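PDB 4V2X: endo-beta-1,4-glucanase (cellulase B) from Bacillus halodurans, which probably hydrolyses beta-1,4-linked glucans as a tri-modular family 5 endoglucanase, with a family 46 carbohydrate-binding module thought to assist on xyloglucan and beta-1,3-1,4-glucans. Local coordinates for residues Q134-A139 with N181-Y186; F495-S500 with V558-H563; H446-I451 with F475-Y480. All blocks are in the same frame, centred on the assembly; numbering follows the deposited sequence. Where two conformers were deposited one is given.

Interaction 1: residues Q134-A139 with N181-Y186; sequences QVVQWA and NHFKDY
Gln137 NE2 reaches Tyr186 OH at 3.2 Å, the one hydrogen bond that spans this contact; the N-H...O angle is 146°, a moderately bent bond, and because the hydroxyl sits too close to another atom of the model the bond is somewhat doubtful. The setting is the outer layer of the (beta/alpha)8 barrel of the family 5 catalytic module, where helix 126-141 meets the turn at the C-terminal end of helix 165-183. Gln137 keeps its chain extended beyond CG (chi2 -178°), which carries the amide out along the helix surface to the phenol, with the amide plane turned 57° from the ring. On the way, its CG passes Tyr186 CE2 at 4.1 Å. Beside this polar pair the contact is apolar. Val136 CG1 lies 4.1 Å from Tyr186 CE2 and comes more distantly to Phe183 CE1, while Val136 and Phe183 both also rest on Ile148 of barrel strand 145-149. A type I turn from Phe183 to Tyr186, closed by Tyr186 N to Phe183 O, brings the two aromatic rings together. Replacing the tyrosine by an alanine is likely to open a gap beside Val136 CG1 and bare the edge of the Phe183 ring. The turn is held from outside too, Tyr186 O accepting from Arg236 NH2. Within it, Phe183 CD1 stands 3.5 Å above the centre of the Tyr186 ring, and the atom at Phe183's own edge, in its plane, is Tyr186 CG.

Interaction 2: residues F495-S500 with V558-H563; sequences FSIPAS and VRLTFH
The Phe562 ring meets Ile497 at its far end: CZ lies 4.2 Å from Ile497 CD1, and the methyl approaches the ring obliquely. The two side chains come from opposite directions, each directed from its own strand toward the other. Elsewhere the ring is packed by Leu485, Met509 and Met543, residues of three further strands. With Phe562 CG anti to the carbonyl carbon (chi1 -65°), CZ is the ring atom that meets the isoleucine methyl. Leu560, two residues earlier and so on the same side of that strand, offers CD1 to the same methyl, at a looser 4.4 Å. The strands themselves are not neighbours. Ile497 CA and Leu560 CA, the nearest such pair, are 11.5 Å apart, the spacing of facing layers and not of paired strands, for the antiparallel sheet of the carbohydrate-binding module curls over to enclose a hydrophobic core as a beta sandwich. No hydrogen bond joins the two strands; Ile497 is instead paired through its backbone with Met543. Ile497 reaches CD1 into the gap from one side, Leu560 and Phe562 from the other, and Ile497 also touches Tyr572. Leu560 is packed in turn by Ala511 and Leu545. On the other side of the strands polar groups take over, with Ser496 OG bonded to Glu542 OE1 and His563 NE2 to Glu510 OE2.

Interaction 3: residues H446-I451 with F475-Y480; sequences HVLSAI and FRVNTY
Val477 points from its strand toward helix 445-452, where Leu448 and Ile451, one turn apart, receive it from two directions. This is helix-on-sheet packing in the Ig-like (X2) module: the helix links strand 440-443 of one sheet to strand 458-467 of the other, and here it lies against strand 473-480, the neighbour of 458-467. Leu448 CA and Val477 CA are 7.6 Å apart, and no hydrogen bond crosses between the segments. Ile451 and Val477 cross at about a right angle, so the branched middle of one meets the branched middle of the other: Ile451 CG2 is 4.0 Å from Val477 CB. With CG2 anti to the backbone N, Ile451 touches Val477 CG1 as well, while CD1 of its other branch reaches Val477 CG2. Leu448 comes in more obliquely. Its CB does not face the strand, but the side chain bends round and brings CD2 to Val477 CG2. Of the three residues the valine is the most covered by its opposite segment, and Val463 and Leu398 of the adjacent strands pack it further. Leu448 also rests on Ile404 and Ala407, which places it toward strand 407-412 of the opposing sheet. Val477 CG2 is the methyl shared by both helix residues, 4.1 Å from Leu448 CD2 and likewise 4.1 Å from Ile451 CD1.

In the fold
Read from the N terminus, the three contacts follow one another in series: none nests in or crosses another. Interaction 1 comes first and closes a loop of 41 residues within the catalytic barrel, joining helices 126-141 and 165-183, which flank strand 145-149 in the chain. Interaction 3 is next, closing 23 residues of the Ig-like module and seating its helix on the strand that leads toward the last module. Interaction 2 closes 57 residues there, tying together two facing layers of the carbohydrate-binding module. Interactions 2 and 3 are close, about 9 Å between nearest atoms, without touching; interaction 1 lies 54 Å from each, centre to centre, across the chain's centre.

Interaction 1: residues Q134-A139 with N181-Y186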
loop_
_atom_site.group_PDB
_atom_site.type_symbol
_atom_site.label_atom_id
_atom_site.label_comp_id
_atom_site.label_asym_id
_atom_site.label_seq_id
_atom_site.Cartn_x
_atom_site.Cartn_y
_atom_site.Cartn_z
ATOM N N GLN A 134 22.759 18.658 -24.513
ATOM C CA GLN A 134 23.047 20.006 -24.993
ATOM C C GLN A 134 21.944 20.975 -24.585
ATOM O O GLN A 134 22.208 22.098 -24.156
ATOM C CB GLN A 134 23.216 19.993 -26.509
ATOM C CG GLN A 134 23.478 21.353 -27.146
ATOM C CD GLN A 134 24.774 21.995 -26.694
ATOM O OE1 GLN A 134 25.796 21.903 -27.381
ATOM N NE2 GLN A 134 24.744 22.655 -25.542
ATOM N N VAL A 135 20.703 20.527 -24.692
ATOM C CA VAL A 135 19.573 21.379 -24.327
ATOM C C VAL A 135 19.518 21.601 -22.810
ATOM O O VAL A 135 19.269 22.715 -22.350
ATOM C CB VAL A 135 18.252 20.820 -24.875
ATOM C CG1 VAL A 135 17.103 21.726 -24.482
ATOM C CG2 VAL A 135 18.327 20.691 -26.395
ATOM N N VAL A 136 19.786 20.557 -22.032
ATOM C CA VAL A 136 19.889 20.694 -20.581
ATOM C C VAL A 136 20.936 21.752 -20.226
ATOM O O VAL A 136 20.668 22.639 -19.410
ATOM C CB VAL A 136 20.219 19.347 -19.894
ATOM C CG1 VAL A 136 20.588 19.554 -18.426
ATOM C CG2 VAL A 136 19.038 18.389 -20.012
ATOM N N GLN A 137 22.108 21.664 -20.854
ATOM C CA GLN A 137 23.193 22.623 -20.604
ATOM C C GLN A 137 22.803 24.050 -20.961
ATOM O O GLN A 137 23.092 24.976 -20.206
ATOM C CB GLN A 137 24.463 22.232 -21.368
ATOM C CG GLN A 137 25.125 20.971 -20.846
ATOM C CD GLN A 137 26.409 20.640 -21.581
ATOM O OE1 GLN A 137 27.091 21.523 -22.092
ATOM N NE2 GLN A 137 26.752 19.361 -21.624
ATOM N N TRP A 138 22.163 24.234 -22.112
ATOM C CA TRP A 138 21.716 25.569 -22.519
ATOM C C TRP A 138 20.763 26.176 -21.494
ATOM O O TRP A 138 20.875 27.349 -21.143
ATOM C CB TRP A 138 21.011 25.531 -23.873
ATOM C CG TRP A 138 21.914 25.375 -25.059
ATOM C CD1 TRP A 138 23.237 25.724 -25.149
ATOM C CD2 TRP A 138 21.545 24.876 -26.349
ATOM N NE1 TRP A 138 23.712 25.459 -26.411
ATOM C CE2 TRP A 138 22.696 24.933 -27.164
ATOM C CE3 TRP A 138 20.356 24.377 -26.895
ATOM C CZ2 TRP A 138 22.689 24.511 -28.494
ATOM C CZ3 TRP A 138 20.354 23.956 -28.217
ATOM C CH2 TRP A 138 21.517 24.025 -29.000
ATOM N N ALA A 139 19.809 25.371 -21.040
ATOM C CA ALA A 139 18.865 25.812 -20.022
ATOM C C ALA A 139 19.576 26.192 -18.725
ATOM O O ALA A 139 19.286 27.233 -18.131
ATOM C CB ALA A 139 17.845 24.716 -19.760
ATOM N N ASN A 181 23.831 8.144 -13.708
ATOM C CA ASN A 181 25.288 8.174 -13.872
ATOM C C ASN A 181 25.745 9.301 -14.793
ATOM O O ASN A 181 26.654 10.060 -14.443
ATOM C CB ASN A 181 25.813 6.846 -14.401
ATOM C CG ASN A 181 27.322 6.849 -14.566
ATOM O OD1 ASN A 181 27.831 6.876 -15.681
ATOM N ND2 ASN A 181 28.038 6.859 -13.453
ATOM N N HIS A 182 25.107 9.416 -15.958
ATOM C CA HIS A 182 25.440 10.461 -16.932
ATOM C C HIS A 182 25.365 11.859 -16.323
ATOM O O HIS A 182 26.262 12.675 -16.524
ATOM C CB HIS A 182 24.516 10.386 -18.157
ATOM C CG HIS A 182 24.871 11.354 -19.244
ATOM N ND1 HIS A 182 25.859 11.102 -20.172
ATOM C CD2 HIS A 182 24.376 12.579 -19.547
ATOM C CE1 HIS A 182 25.955 12.127 -21.001
ATOM N NE2 HIS A 182 25.068 13.037 -20.642
ATOM N N PHE A 183 24.303 12.129 -15.567
ATOM C CA PHE A 183 24.051 13.474 -15.054
ATOM C C PHE A 183 24.512 13.707 -13.610
ATOM O O PHE A 183 24.252 14.770 -13.049
ATOM C CB PHE A 183 22.553 13.804 -15.186
ATOM C CG PHE A 183 22.110 14.041 -16.601
ATOM C CD1 PHE A 183 22.561 15.150 -17.301
ATOM C CD2 PHE A 183 21.235 13.161 -17.235
ATOM C CE1 PHE A 183 22.157 15.386 -18.606
ATOM C CE2 PHE A 183 20.820 13.395 -18.538
ATOM C CZ PHE A 183 21.288 14.505 -19.227
ATOM N N LYS A 184 25.217 12.745 -13.012
ATOM C CA LYS A 184 25.485 12.792 -11.570
ATOM C C LYS A 184 26.202 14.052 -11.090
ATOM O O LYS A 184 25.939 14.519 -9.979
ATOM C CB LYS A 184 26.253 11.546 -11.102
ATOM C CG LYS A 184 27.683 11.420 -11.609
ATOM C CD LYS A 184 28.256 10.062 -11.234
ATOM C CE LYS A 184 29.531 9.762 -12.007
ATOM N NZ LYS A 184 30.570 10.794 -11.757
ATOM N N ASP A 185 27.087 14.608 -11.916
ATOM C CA ASP A 185 27.863 15.790 -11.520
ATOM C C ASP A 185 27.246 17.121 -11.966
ATOM O O ASP A 185 27.828 18.179 -11.742
ATOM C CB ASP A 185 29.301 15.671 -12.038
ATOM C CG ASP A 185 30.062 14.537 -11.380
ATOM O OD1 ASP A 185 29.967 14.388 -10.145
ATOM O OD2 ASP A 185 30.751 13.791 -12.098
ATOM N N TYR A 186 26.062 17.070 -12.573
ATOM C CA TYR A 186 25.356 18.286 -12.997
ATOM C C TYR A 186 24.829 19.057 -11.792
ATOM O O TYR A 186 24.537 18.457 -10.763
ATOM C CB TYR A 186 24.201 17.945 -13.938
ATOM C CG TYR A 186 24.637 17.761 -15.367
ATOM C CD1 TYR A 186 25.611 16.825 -15.708
ATOM C CD2 TYR A 186 24.076 18.523 -16.384
ATOM C CE1 TYR A 186 26.022 16.667 -17.019
ATOM C CE2 TYR A 186 24.472 18.365 -17.697
ATOM C CZ TYR A 186 25.442 17.434 -18.008
ATOM O OH TYR A 186 25.842 17.292 -19.309
#

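Interaction 2: residues F495-S500 with V558-H563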
loop_
_atom_site.group_PDB
_atom_site.type_symbol
_atom_site.label_atom_id
_atom_site.label_comp_id
_atom_site.label_asym_id
_atom_site.label_seq_id
_atom_site.Cartn_x
_atom_site.Cartn_y
_atom_site.Cartn_z
ATOM N N PHE A 495 -18.784 15.774 -45.391
ATOM C CA PHE A 495 -20.058 16.481 -45.368
ATOM C C PHE A 495 -19.901 17.912 -44.860
ATOM O O PHE A 495 -19.511 18.126 -43.712
ATOM C CB PHE A 495 -21.076 15.749 -44.499
ATOM C CG PHE A 495 -22.463 16.304 -44.620
ATOM C CD1 PHE A 495 -23.265 15.961 -45.691
ATOM C CD2 PHE A 495 -22.959 17.194 -43.675
ATOM C CE1 PHE A 495 -24.540 16.483 -45.819
ATOM C CE2 PHE A 495 -24.241 17.714 -43.791
ATOM C CZ PHE A 495 -25.029 17.362 -44.867
ATOM N N SER A 496 -20.228 18.873 -45.720
ATOM C CA SER A 496 -20.170 20.296 -45.384
ATOM C C SER A 496 -21.517 20.949 -45.655
ATOM O O SER A 496 -22.065 20.814 -46.752
ATOM C CB SER A 496 -19.104 21.007 -46.225
ATOM O OG SER A 496 -17.801 20.644 -45.804
ATOM N N ILE A 497 -22.044 21.655 -44.662
ATOM C CA ILE A 497 -23.238 22.475 -44.842
ATOM C C ILE A 497 -22.800 23.862 -45.325
ATOM O O ILE A 497 -22.000 24.523 -44.658
ATOM C CB ILE A 497 -24.037 22.609 -43.529
ATOM C CG1 ILE A 497 -24.464 21.228 -43.015
ATOM C CG2 ILE A 497 -25.262 23.491 -43.739
ATOM C CD1 ILE A 497 -24.950 21.230 -41.583
ATOM N N PRO A 498 -23.283 24.306 -46.505
ATOM C CA PRO A 498 -22.965 25.681 -46.887
ATOM C C PRO A 498 -23.531 26.638 -45.842
ATOM O O PRO A 498 -24.710 26.535 -45.482
ATOM C CB PRO A 498 -23.661 25.854 -48.243
ATOM C CG PRO A 498 -23.900 24.467 -48.740
ATOM C CD PRO A 498 -24.086 23.615 -47.527
ATOM N N ALA A 499 -22.690 27.545 -45.356
ATOM C CA ALA A 499 -23.040 28.368 -44.207
ATOM C C ALA A 499 -22.590 29.809 -44.370
ATOM O O ALA A 499 -21.417 30.080 -44.625
ATOM C CB ALA A 499 -22.429 27.778 -42.948
ATOM N N SER A 500 -23.535 30.728 -44.218
ATOM C CA SER A 500 -23.231 32.143 -44.130
ATOM C C SER A 500 -23.179 32.504 -42.660
ATOM O O SER A 500 -24.219 32.695 -42.031
ATOM C CB SER A 500 -24.318 32.962 -44.821
ATOM O OG SER A 500 -24.418 32.615 -46.193
ATOM N N VAL A 558 -32.121 13.497 -37.905
ATOM C CA VAL A 558 -31.474 14.126 -36.759
ATOM C C VAL A 558 -31.677 15.633 -36.845
ATOM O O VAL A 558 -31.489 16.241 -37.909
ATOM C CB VAL A 558 -29.975 13.779 -36.745
ATOM C CG1 VAL A 558 -29.185 14.683 -35.801
ATOM C CG2 VAL A 558 -29.798 12.309 -36.377
ATOM N N ARG A 559 -32.057 16.237 -35.724
ATOM C CA ARG A 559 -32.167 17.685 -35.635
ATOM C C ARG A 559 -30.897 18.242 -35.023
ATOM O O ARG A 559 -30.488 17.831 -33.932
ATOM C CB ARG A 559 -33.378 18.113 -34.795
ATOM C CG ARG A 559 -33.572 19.623 -34.752
ATOM C CD ARG A 559 -34.849 20.010 -34.008
ATOM N NE ARG A 559 -34.877 19.470 -32.646
ATOM C CZ ARG A 559 -34.208 19.970 -31.602
ATOM N NH1 ARG A 559 -33.437 21.048 -31.731
ATOM N NH2 ARG A 559 -34.310 19.385 -30.413
ATOM N N LEU A 560 -30.267 19.165 -35.742
ATOM C CA LEU A 560 -29.098 19.869 -35.254
ATOM C C LEU A 560 -29.521 21.248 -34.777
ATOM O O LEU A 560 -30.417 21.861 -35.357
ATOM C CB LEU A 560 -28.062 20.015 -36.368
ATOM C CG LEU A 560 -27.587 18.728 -37.032
ATOM C CD1 LEU A 560 -26.583 19.058 -38.122
ATOM C CD2 LEU A 560 -26.981 17.773 -36.019
ATOM N N THR A 561 -28.878 21.731 -33.722
ATOM C CA THR A 561 -29.106 23.089 -33.253
ATOM C C THR A 561 -27.749 23.751 -33.064
ATOM O O THR A 561 -26.938 23.311 -32.250
ATOM C CB THR A 561 -29.903 23.117 -31.941
ATOM O OG1 THR A 561 -31.121 22.376 -32.101
ATOM C CG2 THR A 561 -30.220 24.558 -31.529
ATOM N N PHE A 562 -27.507 24.793 -33.847
ATOM C CA PHE A 562 -26.269 25.535 -33.786
ATOM C C PHE A 562 -26.481 26.760 -32.926
ATOM O O PHE A 562 -27.386 27.550 -33.181
ATOM C CB PHE A 562 -25.819 25.925 -35.190
ATOM C CG PHE A 562 -25.471 24.748 -36.046
ATOM C CD1 PHE A 562 -26.444 24.103 -36.787
ATOM C CD2 PHE A 562 -24.166 24.276 -36.096
ATOM C CE1 PHE A 562 -26.122 23.005 -37.569
ATOM C CE2 PHE A 562 -23.836 23.188 -36.876
ATOM C CZ PHE A 562 -24.816 22.550 -37.617
ATOM N N HIS A 563 -25.645 26.876 -31.897
ATOM C CA HIS A 563 -25.681 27.973 -30.940
ATOM C C HIS A 563 -24.521 28.907 -31.220
ATOM O O HIS A 563 -23.373 28.481 -31.219
ATOM C CB HIS A 563 -25.546 27.412 -29.525
ATOM C CG HIS A 563 -26.648 26.476 -29.137
ATOM N ND1 HIS A 563 -27.777 26.894 -28.467
ATOM C CD2 HIS A 563 -26.799 25.144 -29.330
ATOM C CE1 HIS A 563 -28.574 25.861 -28.261
ATOM N NE2 HIS A 563 -28.002 24.787 -28.769
#

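Interaction 3: residues H446-I451 with F475-Y480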
loop_
_atom_site.group_PDB
_atom_site.type_symbol
_atom_site.label_atom_id
_atom_site.label_comp_id
_atom_site.label_asym_id
_atom_site.label_seq_id
_atom_site.Cartn_x
_atom_site.Cartn_y
_atom_site.Cartn_z
ATOM N N HIS A 446 -22.860 55.975 -28.835
ATOM C CA HIS A 446 -22.101 56.762 -29.814
ATOM C C HIS A 446 -20.688 56.224 -30.012
ATOM O O HIS A 446 -20.124 56.356 -31.094
ATOM C CB HIS A 446 -22.074 58.260 -29.466
ATOM C CG HIS A 446 -21.392 58.579 -28.173
ATOM N ND1 HIS A 446 -22.057 58.594 -26.967
ATOM C CD2 HIS A 446 -20.107 58.908 -27.897
ATOM C CE1 HIS A 446 -21.213 58.911 -26.004
ATOM N NE2 HIS A 446 -20.023 59.109 -26.541
ATOM N N VAL A 447 -20.130 55.609 -28.970
ATOM C CA VAL A 447 -18.816 54.965 -29.070
ATOM C C VAL A 447 -18.899 53.733 -29.967
ATOM O O VAL A 447 -18.060 53.532 -30.840
ATOM C CB VAL A 447 -18.276 54.552 -27.684
ATOM C CG1 VAL A 447 -16.981 53.752 -27.822
ATOM C CG2 VAL A 447 -18.061 55.778 -26.800
ATOM N N LEU A 448 -19.919 52.911 -29.746
ATOM C CA LEU A 448 -20.117 51.704 -30.536
ATOM C C LEU A 448 -20.467 52.048 -31.980
ATOM O O LEU A 448 -19.990 51.399 -32.906
ATOM C CB LEU A 448 -21.201 50.822 -29.903
ATOM C CG LEU A 448 -20.882 50.331 -28.485
ATOM C CD1 LEU A 448 -22.105 49.696 -27.840
ATOM C CD2 LEU A 448 -19.719 49.352 -28.482
ATOM N N SER A 449 -21.285 53.081 -32.161
ATOM C CA SER A 449 -21.615 53.575 -33.496
ATOM C C SER A 449 -20.369 54.070 -34.237
ATOM O O SER A 449 -20.205 53.788 -35.416
ATOM C CB SER A 449 -22.676 54.679 -33.414
ATOM O OG SER A 449 -22.991 55.166 -34.701
ATOM N N ALA A 450 -19.478 54.777 -33.547
ATOM C CA ALA A 450 -18.219 55.214 -34.163
ATOM C C ALA A 450 -17.363 54.035 -34.628
ATOM O O ALA A 450 -16.746 54.087 -35.694
ATOM C CB ALA A 450 -17.434 56.097 -33.211
ATOM N N ILE A 451 -17.339 52.967 -33.834
ATOM C CA ILE A 451 -16.579 51.774 -34.188
ATOM C C ILE A 451 -17.255 50.993 -35.310
ATOM O O ILE A 451 -16.582 50.512 -36.219
ATOM C CB ILE A 451 -16.400 50.839 -32.966
ATOM C CG1 ILE A 451 -15.537 51.520 -31.903
ATOM C CG2 ILE A 451 -15.780 49.509 -33.386
ATOM C CD1 ILE A 451 -15.562 50.841 -30.546
ATOM N N PHE A 475 -12.721 43.920 -25.465
ATOM C CA PHE A 475 -14.028 43.601 -26.024
ATOM C C PHE A 475 -14.005 43.771 -27.533
ATOM O O PHE A 475 -13.847 44.891 -28.034
ATOM C CB PHE A 475 -15.116 44.527 -25.471
ATOM C CG PHE A 475 -15.323 44.424 -23.990
ATOM C CD1 PHE A 475 -16.100 43.402 -23.449
ATOM C CD2 PHE A 475 -14.788 45.378 -23.135
ATOM C CE1 PHE A 475 -16.298 43.315 -22.083
ATOM C CE2 PHE A 475 -14.989 45.298 -21.772
ATOM C CZ PHE A 475 -15.742 44.260 -21.246
ATOM N N ARG A 476 -14.185 42.668 -28.250
ATOM C CA ARG A 476 -14.283 42.718 -29.702
ATOM C C ARG A 476 -15.686 43.190 -30.049
ATOM O O ARG A 476 -16.676 42.609 -29.583
ATOM C CB ARG A 476 -14.007 41.344 -30.309
ATOM C CG ARG A 476 -12.604 40.837 -30.021
ATOM C CD ARG A 476 -12.439 39.378 -30.412
ATOM N NE ARG A 476 -12.433 39.217 -31.859
ATOM C CZ ARG A 476 -11.383 39.477 -32.629
ATOM N NH1 ARG A 476 -10.258 39.905 -32.081
ATOM N NH2 ARG A 476 -11.461 39.314 -33.942
ATOM N N VAL A 477 -15.782 44.260 -30.840
ATOM C CA VAL A 477 -17.072 44.810 -31.227
ATOM C C VAL A 477 -17.438 44.219 -32.585
ATOM O O VAL A 477 -16.755 44.472 -33.578
ATOM C CB VAL A 477 -17.051 46.353 -31.277
ATOM C CG1 VAL A 477 -18.388 46.895 -31.774
ATOM C CG2 VAL A 477 -16.708 46.920 -29.907
ATOM N N ASN A 478 -18.500 43.415 -32.600
ATOM C CA ASN A 478 -18.869 42.588 -33.746
ATOM C C ASN A 478 -20.247 42.926 -34.271
ATOM O O ASN A 478 -21.204 42.982 -33.502
ATOM C CB ASN A 478 -18.867 41.109 -33.347
ATOM C CG ASN A 478 -17.522 40.647 -32.819
ATOM O OD1 ASN A 478 -16.477 41.136 -33.239
ATOM N ND2 ASN A 478 -17.544 39.702 -31.877
ATOM N N THR A 479 -20.354 43.142 -35.578
ATOM C CA THR A 479 -21.655 43.297 -36.207
ATOM C C THR A 479 -22.067 41.961 -36.804
ATOM O O THR A 479 -21.262 41.297 -37.453
ATOM C CB THR A 479 -21.620 44.371 -37.305
ATOM O OG1 THR A 479 -21.256 45.627 -36.717
ATOM C CG2 THR A 479 -22.974 44.499 -37.972
ATOM N N TYR A 480 -23.320 41.571 -36.573
ATOM C CA TYR A 480 -23.826 40.293 -37.062
ATOM C C TYR A 480 -25.232 40.412 -37.652
ATOM O O TYR A 480 -25.973 41.360 -37.366
ATOM C CB TYR A 480 -23.828 39.256 -35.933
ATOM C CG TYR A 480 -24.959 39.432 -34.932
ATOM C CD1 TYR A 480 -24.893 40.409 -33.943
ATOM C CD2 TYR A 480 -26.099 38.640 -34.990
ATOM C CE1 TYR A 480 -25.923 40.580 -33.036
ATOM C CE2 TYR A 480 -27.131 38.804 -34.083
ATOM C CZ TYR A 480 -27.032 39.776 -33.103
ATOM O OH TYR A 480 -28.056 39.958 -32.196
#